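Local coordinates for protein membrane attack complex assembly inhibitor BGA71 (Borreliella bavariensis, PDB 6FMH) that inhibits assembly of the membrane attack complex of complement, as an outer surface protein of a Lyme disease spirochaete, at residues Lys12-Ala17 with Glu120-Asp125; Lys62-Ser67 with Lys146-Phe151. One frame throughout, in Å; residues are numbered along the deposited sequence.

Overall arrangement
Starting at the N terminus, the chain enters helix 12-36, whose first turns, 12-17, supply one half of contact 1. It then runs through helix 43-46 to helix 55-68, where 62-67 opens contact 2. Helices 73-88 and 90-123 follow, and 120-125 closes contact 1, tying the start of helix 12-36 to the end of helix 90-123. The long helix 127-163 then brings 146-151 back to 62-67, closing contact 2 and joining helix 55-68 to helix 127-163. The two closures cross rather than nest, since their segments alternate. Contact 1 lies toward one end of this all-helical fold and contact 2 near its middle, their centres about 24 Å apart and their nearest atoms about 10 Å.

Contact 1. Residues Lys12-Ala17 with Glu120-Asp125; sequences KLETAA and EAIIKD
Where E14 and L13 meet I122, no ring or guanidinium takes part, and the flat groups are small: the L13 peptide carbonyl and the E14 carboxylate. The L13 O atom lies 3.7 Å from I122 CD1, a van der Waals touch, while the same oxygen accepts the helical bond from A17 N. The E14 carboxylate makes no polar bond to I122. Its OE2 comes close to OE1 of E57 in the second subunit, two like charges held close, an arrangement that may favour protonation of one of them.

I122 is the wedge. Its CG1 sits beside its own backbone N and anti to its carbonyl carbon (chi1 -70°), and the chain runs on extended to CD1 (chi2 175°). I122 CD1 reaches A17 CB at 3.8 Å and also touches E14 CA, resting against one turn of helix 12-36. Farther back, I122 CG1 meets L13 CB at 4.2 Å. The E14 and I122 side chains cross obliquely, E14 CG lying 4.0 Å from I122 CD1 and close to CG1 and CG2 as well. Beside this, L13 CD1 lies 4.2 Å from A121 CB, one residue before I122.

No hydrogen bond joins 12-17 to 120-125, so these segments meet by apolar contact. L13 also touches Q130 of helix 127-163, and I122 also packs on E57 of the second subunit. An aliphatic seam of this kind, with one isoleucine lodged against a helical turn bearing alanine, is ordinary helix-helix packing in an all-alpha bundle, here placed next to the dimer interface.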
loop_
_atom_site.group_PDB
_atom_site.type_symbol
_atom_site.label_atom_id
_atom_site.label_comp_id
_atom_site.label_asym_id
_atom_site.label_seq_id
_atom_site.Cartn_x
_atom_site.Cartn_y
_atom_site.Cartn_z
ATOM N N LYS A 12 -9.228 -10.747 13.656
ATOM C CA LYS A 12 -9.610 -11.069 12.281
ATOM C C LYS A 12 -9.101 -10.053 11.213
ATOM O O LYS A 12 -8.470 -10.427 10.219
ATOM C CB LYS A 12 -11.151 -11.313 12.195
ATOM C CG LYS A 12 -11.556 -12.156 10.990
ATOM C CD LYS A 12 -12.969 -12.711 11.135
ATOM C CE LYS A 12 -13.275 -13.764 10.077
ATOM N NZ LYS A 12 -14.486 -14.537 10.416
ATOM N N LEU A 13 -9.286 -8.765 11.469
ATOM C CA LEU A 13 -8.853 -7.703 10.561
ATOM C C LEU A 13 -7.330 -7.615 10.520
ATOM O O LEU A 13 -6.721 -7.479 9.439
ATOM C CB LEU A 13 -9.352 -6.360 11.038
ATOM C CG LEU A 13 -10.859 -6.118 11.044
ATOM C CD1 LEU A 13 -11.261 -4.790 11.686
ATOM C CD2 LEU A 13 -11.483 -6.170 9.677
ATOM N N GLU A 14 -6.705 -7.750 11.691
ATOM C CA GLU A 14 -5.245 -7.831 11.761
ATOM C C GLU A 14 -4.677 -9.017 10.969
ATOM O O GLU A 14 -3.718 -8.835 10.201
ATOM C CB GLU A 14 -4.782 -7.809 13.197
ATOM C CG GLU A 14 -4.924 -6.425 13.842
ATOM C CD GLU A 14 -4.613 -6.385 15.342
ATOM O OE1 GLU A 14 -4.857 -7.388 16.050
ATOM O OE2 GLU A 14 -4.142 -5.327 15.804
ATOM N N THR A 15 -5.279 -10.201 11.073
ATOM C CA THR A 15 -4.820 -11.345 10.245
ATOM C C THR A 15 -5.098 -11.127 8.794
ATOM O O THR A 15 -4.333 -11.586 7.933
ATOM C CB THR A 15 -5.406 -12.747 10.641
ATOM O OG1 THR A 15 -6.738 -12.612 11.124
ATOM C CG2 THR A 15 -4.541 -13.410 11.697
ATOM N N ALA A 16 -6.244 -10.538 8.507
ATOM C CA ALA A 16 -6.630 -10.289 7.113
ATOM C C ALA A 16 -5.631 -9.362 6.422
ATOM O O ALA A 16 -5.106 -9.695 5.371
ATOM C CB ALA A 16 -8.037 -9.708 7.015
ATOM N N ALA A 17 -5.334 -8.239 7.046
ATOM C CA ALA A 17 -4.267 -7.374 6.538
ATOM C C ALA A 17 -2.905 -8.118 6.391
ATOM O O ALA A 17 -2.180 -7.884 5.434
ATOM C CB ALA A 17 -4.103 -6.117 7.406
ATOM N N GLU A 120 -7.265 1.236 7.998
ATOM C CA GLU A 120 -7.870 2.323 8.745
ATOM C C GLU A 120 -8.573 1.943 10.000
ATOM O O GLU A 120 -8.577 2.671 10.914
ATOM C CB GLU A 120 -8.887 3.029 7.880
ATOM C CG GLU A 120 -9.630 4.166 8.560
ATOM C CD GLU A 120 -10.798 4.622 7.790
ATOM O OE1 GLU A 120 -11.435 3.799 7.244
ATOM O OE2 GLU A 120 -11.068 5.794 7.726
ATOM N N ALA A 121 -9.257 0.832 10.006
ATOM C CA ALA A 121 -9.889 0.327 11.184
ATOM C C ALA A 121 -8.888 -0.208 12.164
ATOM O O ALA A 121 -9.034 -0.029 13.308
ATOM C CB ALA A 121 -10.878 -0.735 10.819
ATOM N N ILE A 122 -7.864 -0.879 11.700
ATOM C CA ILE A 122 -6.841 -1.344 12.607
ATOM C C ILE A 122 -6.167 -0.177 13.368
ATOM O O ILE A 122 -6.128 -0.167 14.609
ATOM C CB ILE A 122 -5.779 -2.107 11.848
ATOM C CG1 ILE A 122 -6.339 -3.434 11.358
ATOM C CG2 ILE A 122 -4.580 -2.407 12.728
ATOM C CD1 ILE A 122 -5.364 -4.208 10.491
ATOM N N ILE A 123 -5.759 0.848 12.625
ATOM C CA ILE A 123 -4.956 1.948 13.155
ATOM C C ILE A 123 -5.746 3.067 13.822
ATOM O O ILE A 123 -5.598 3.334 14.988
ATOM C CB ILE A 123 -4.056 2.581 12.070
ATOM C CG1 ILE A 123 -3.046 1.574 11.565
ATOM C CG2 ILE A 123 -3.283 3.766 12.630
ATOM C CD1 ILE A 123 -2.274 2.032 10.356
ATOM N N LYS A 124 -6.589 3.731 13.070
ATOM C CA LYS A 124 -7.323 4.902 13.576
ATOM C C LYS A 124 -8.494 4.626 14.525
ATOM O O LYS A 124 -8.818 5.485 15.345
ATOM C CB LYS A 124 -7.819 5.751 12.404
ATOM C CG LYS A 124 -6.760 6.739 11.971
ATOM C CD LYS A 124 -6.870 7.991 12.809
ATOM C CE LYS A 124 -5.613 8.824 12.728
ATOM N NZ LYS A 124 -5.627 9.938 13.719
ATOM N N ASP A 125 -9.110 3.456 14.436
ATOM C CA ASP A 125 -10.311 3.187 15.169
ATOM C C ASP A 125 -10.107 2.317 16.382
ATOM O O ASP A 125 -9.265 1.458 16.437
ATOM C CB ASP A 125 -11.360 2.563 14.251
ATOM C CG ASP A 125 -11.696 3.452 13.059
ATOM O OD1 ASP A 125 -11.106 4.547 12.963
ATOM O OD2 ASP A 125 -12.555 3.079 12.243
#

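Contact 2. Residues Lys62-Ser67 with Lys146-Phe151; sequences KRTIYS and KTRQNF
T64 and R148 mark the place where helix 55-68 packs on helix 127-163 inside the all-helical bundle, the two short segments crossing at -52° with axes 10.2 Å apart. The side chains of T64 and R148 slide past each other in opposite directions, and R148 CD comes alongside T64 OG1 at 3.5 Å. R148 and F151 both place CG anti to the backbone N, one turn apart, and T64 is met by both.

The arginine bends at chi3 (72°), which sets NE off the line of the chain, and the guanidinium lies beside S67. S67 OG lies over one face, 3.8 Å above the plane and offset toward the rim, with T64 OG1 at the edge near that plane. None of these pairs is a hydrogen bond; R148 NH2 instead makes a weak, long ion pair with E27. R63 lies nearby with like charge. Its NH1 is hydrogen-bonded to Q60 and salt-bridged to D112; that acid, with E27 weakly paired to both arginines, may offset the repulsion. T64 OG1 is itself hydrogen-bonded to Q108 of helix 90-123.

F151 carries the apolar half. Its ring also packs on V104 and I107 of helix 90-123, and thus fills the junction of three helices. I65 CD1 lies at the ring edge, 4.4 Å from F151 CZ, a loose contact, and T64 CG2 rests 3.6 Å from F151 CE2.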
loop_
_atom_site.group_PDB
_atom_site.type_symbol
_atom_site.label_atom_id
_atom_site.label_comp_id
_atom_site.label_asym_id
_atom_site.label_seq_id
_atom_site.Cartn_x
_atom_site.Cartn_y
_atom_site.Cartn_z
ATOM N N LYS A 62 -0.912 -5.864 -13.873
ATOM C CA LYS A 62 -0.128 -7.109 -13.817
ATOM C C LYS A 62 -0.409 -7.999 -12.599
ATOM O O LYS A 62 -0.371 -9.226 -12.715
ATOM C CB LYS A 62 1.364 -6.803 -13.831
ATOM C CG LYS A 62 1.874 -6.316 -15.171
ATOM C CD LYS A 62 3.299 -5.839 -15.008
ATOM C CE LYS A 62 3.888 -5.351 -16.295
ATOM N NZ LYS A 62 5.112 -4.535 -16.016
ATOM N N ARG A 63 -0.647 -7.385 -11.444
ATOM C CA ARG A 63 -0.995 -8.169 -10.257
ATOM C C ARG A 63 -2.155 -9.096 -10.572
ATOM O O ARG A 63 -2.115 -10.294 -10.296
ATOM C CB ARG A 63 -1.343 -7.265 -9.074
ATOM C CG ARG A 63 -0.172 -6.470 -8.510
ATOM C CD ARG A 63 -0.503 -5.193 -7.656
ATOM N NE ARG A 63 -0.949 -5.654 -6.355
ATOM C CZ ARG A 63 -1.538 -4.913 -5.395
ATOM N NH1 ARG A 63 -1.678 -3.624 -5.510
ATOM N NH2 ARG A 63 -1.917 -5.500 -4.272
ATOM N N THR A 64 -3.198 -8.547 -11.190
ATOM C CA THR A 64 -4.393 -9.370 -11.508
ATOM C C THR A 64 -4.149 -10.357 -12.613
ATOM O O THR A 64 -4.380 -11.518 -12.475
ATOM C CB THR A 64 -5.639 -8.507 -11.845
ATOM O OG1 THR A 64 -6.212 -7.988 -10.630
ATOM C CG2 THR A 64 -6.706 -9.355 -12.479
ATOM N N ILE A 65 -3.531 -9.876 -13.672
ATOM C CA ILE A 65 -3.293 -10.708 -14.868
ATOM C C ILE A 65 -2.351 -11.844 -14.582
ATOM O O ILE A 65 -2.685 -12.993 -14.796
ATOM C CB ILE A 65 -2.694 -9.871 -16.035
ATOM C CG1 ILE A 65 -3.618 -8.726 -16.444
ATOM C CG2 ILE A 65 -2.376 -10.757 -17.241
ATOM C CD1 ILE A 65 -4.598 -9.070 -17.506
ATOM N N TYR A 66 -1.170 -11.509 -14.068
ATOM C CA TYR A 66 -0.088 -12.476 -13.874
ATOM C C TYR A 66 -0.484 -13.503 -12.868
ATOM O O TYR A 66 -0.153 -14.687 -13.007
ATOM C CB TYR A 66 1.167 -11.767 -13.405
ATOM C CG TYR A 66 1.950 -10.985 -14.467
ATOM C CD1 TYR A 66 1.353 -10.476 -15.591
ATOM C CD2 TYR A 66 3.309 -10.775 -14.305
ATOM C CE1 TYR A 66 2.063 -9.761 -16.513
ATOM C CE2 TYR A 66 4.044 -10.081 -15.226
ATOM C CZ TYR A 66 3.409 -9.582 -16.345
ATOM O OH TYR A 66 4.131 -8.842 -17.250
ATOM N N SER A 67 -1.149 -13.059 -11.815
ATOM C CA SER A 67 -1.584 -13.998 -10.765
ATOM C C SER A 67 -2.627 -14.869 -11.397
ATOM O O SER A 67 -2.727 -16.035 -11.041
ATOM C CB SER A 67 -2.128 -13.292 -9.488
ATOM O OG SER A 67 -3.410 -12.736 -9.724
ATOM N N LYS A 146 -12.779 -13.255 -4.526
ATOM C CA LYS A 146 -13.567 -14.208 -5.323
ATOM C C LYS A 146 -13.758 -13.680 -6.766
ATOM O O LYS A 146 -13.451 -14.373 -7.793
ATOM C CB LYS A 146 -14.868 -14.505 -4.585
ATOM C CG LYS A 146 -14.645 -15.383 -3.374
ATOM C CD LYS A 146 -15.901 -16.020 -2.850
ATOM C CE LYS A 146 -15.653 -16.754 -1.529
ATOM N NZ LYS A 146 -14.528 -17.739 -1.596
ATOM N N THR A 147 -14.090 -12.393 -6.864
ATOM C CA THR A 147 -14.234 -11.740 -8.174
ATOM C C THR A 147 -12.988 -11.985 -9.016
ATOM O O THR A 147 -13.082 -12.416 -10.175
ATOM C CB THR A 147 -14.570 -10.251 -8.042
ATOM O OG1 THR A 147 -15.848 -10.106 -7.374
ATOM C CG2 THR A 147 -14.681 -9.599 -9.392
ATOM N N ARG A 148 -11.826 -11.734 -8.429
ATOM C CA ARG A 148 -10.606 -11.886 -9.151
ATOM C C ARG A 148 -10.384 -13.358 -9.557
ATOM O O ARG A 148 -9.832 -13.660 -10.654
ATOM C CB ARG A 148 -9.425 -11.411 -8.359
ATOM C CG ARG A 148 -8.167 -11.563 -9.208
ATOM C CD ARG A 148 -7.005 -10.808 -8.700
ATOM N NE ARG A 148 -6.498 -11.444 -7.511
ATOM C CZ ARG A 148 -5.449 -11.028 -6.830
ATOM N NH1 ARG A 148 -4.756 -9.982 -7.216
ATOM N NH2 ARG A 148 -5.104 -11.678 -5.748
ATOM N N GLN A 149 -10.784 -14.280 -8.675
ATOM C CA GLN A 149 -10.699 -15.709 -9.026
ATOM C C GLN A 149 -11.559 -16.002 -10.238
ATOM O O GLN A 149 -11.211 -16.840 -11.038
ATOM C CB GLN A 149 -11.081 -16.602 -7.822
ATOM C CG GLN A 149 -9.955 -16.829 -6.834
ATOM C CD GLN A 149 -10.471 -17.309 -5.487
ATOM O OE1 GLN A 149 -11.377 -18.145 -5.417
ATOM N NE2 GLN A 149 -9.893 -16.775 -4.399
ATOM N N ASN A 150 -12.760 -15.427 -10.282
ATOM C CA ASN A 150 -13.693 -15.779 -11.368
ATOM C C ASN A 150 -13.183 -15.198 -12.626
ATOM O O ASN A 150 -13.175 -15.868 -13.651
ATOM C CB ASN A 150 -15.118 -15.308 -11.109
ATOM C CG ASN A 150 -15.720 -15.906 -9.866
ATOM O OD1 ASN A 150 -16.483 -15.244 -9.141
ATOM N ND2 ASN A 150 -15.434 -17.159 -9.615
ATOM N N PHE A 151 -12.672 -13.984 -12.557
ATOM C CA PHE A 151 -11.968 -13.429 -13.712
ATOM C C PHE A 151 -10.824 -14.326 -14.217
ATOM O O PHE A 151 -10.654 -14.503 -15.394
ATOM C CB PHE A 151 -11.419 -12.038 -13.378
ATOM C CG PHE A 151 -10.433 -11.523 -14.396
ATOM C CD1 PHE A 151 -10.865 -10.845 -15.566
ATOM C CD2 PHE A 151 -9.078 -11.714 -14.214
ATOM C CE1 PHE A 151 -9.946 -10.387 -16.503
ATOM C CE2 PHE A 151 -8.176 -11.250 -15.145
ATOM C CZ PHE A 151 -8.594 -10.592 -16.296
#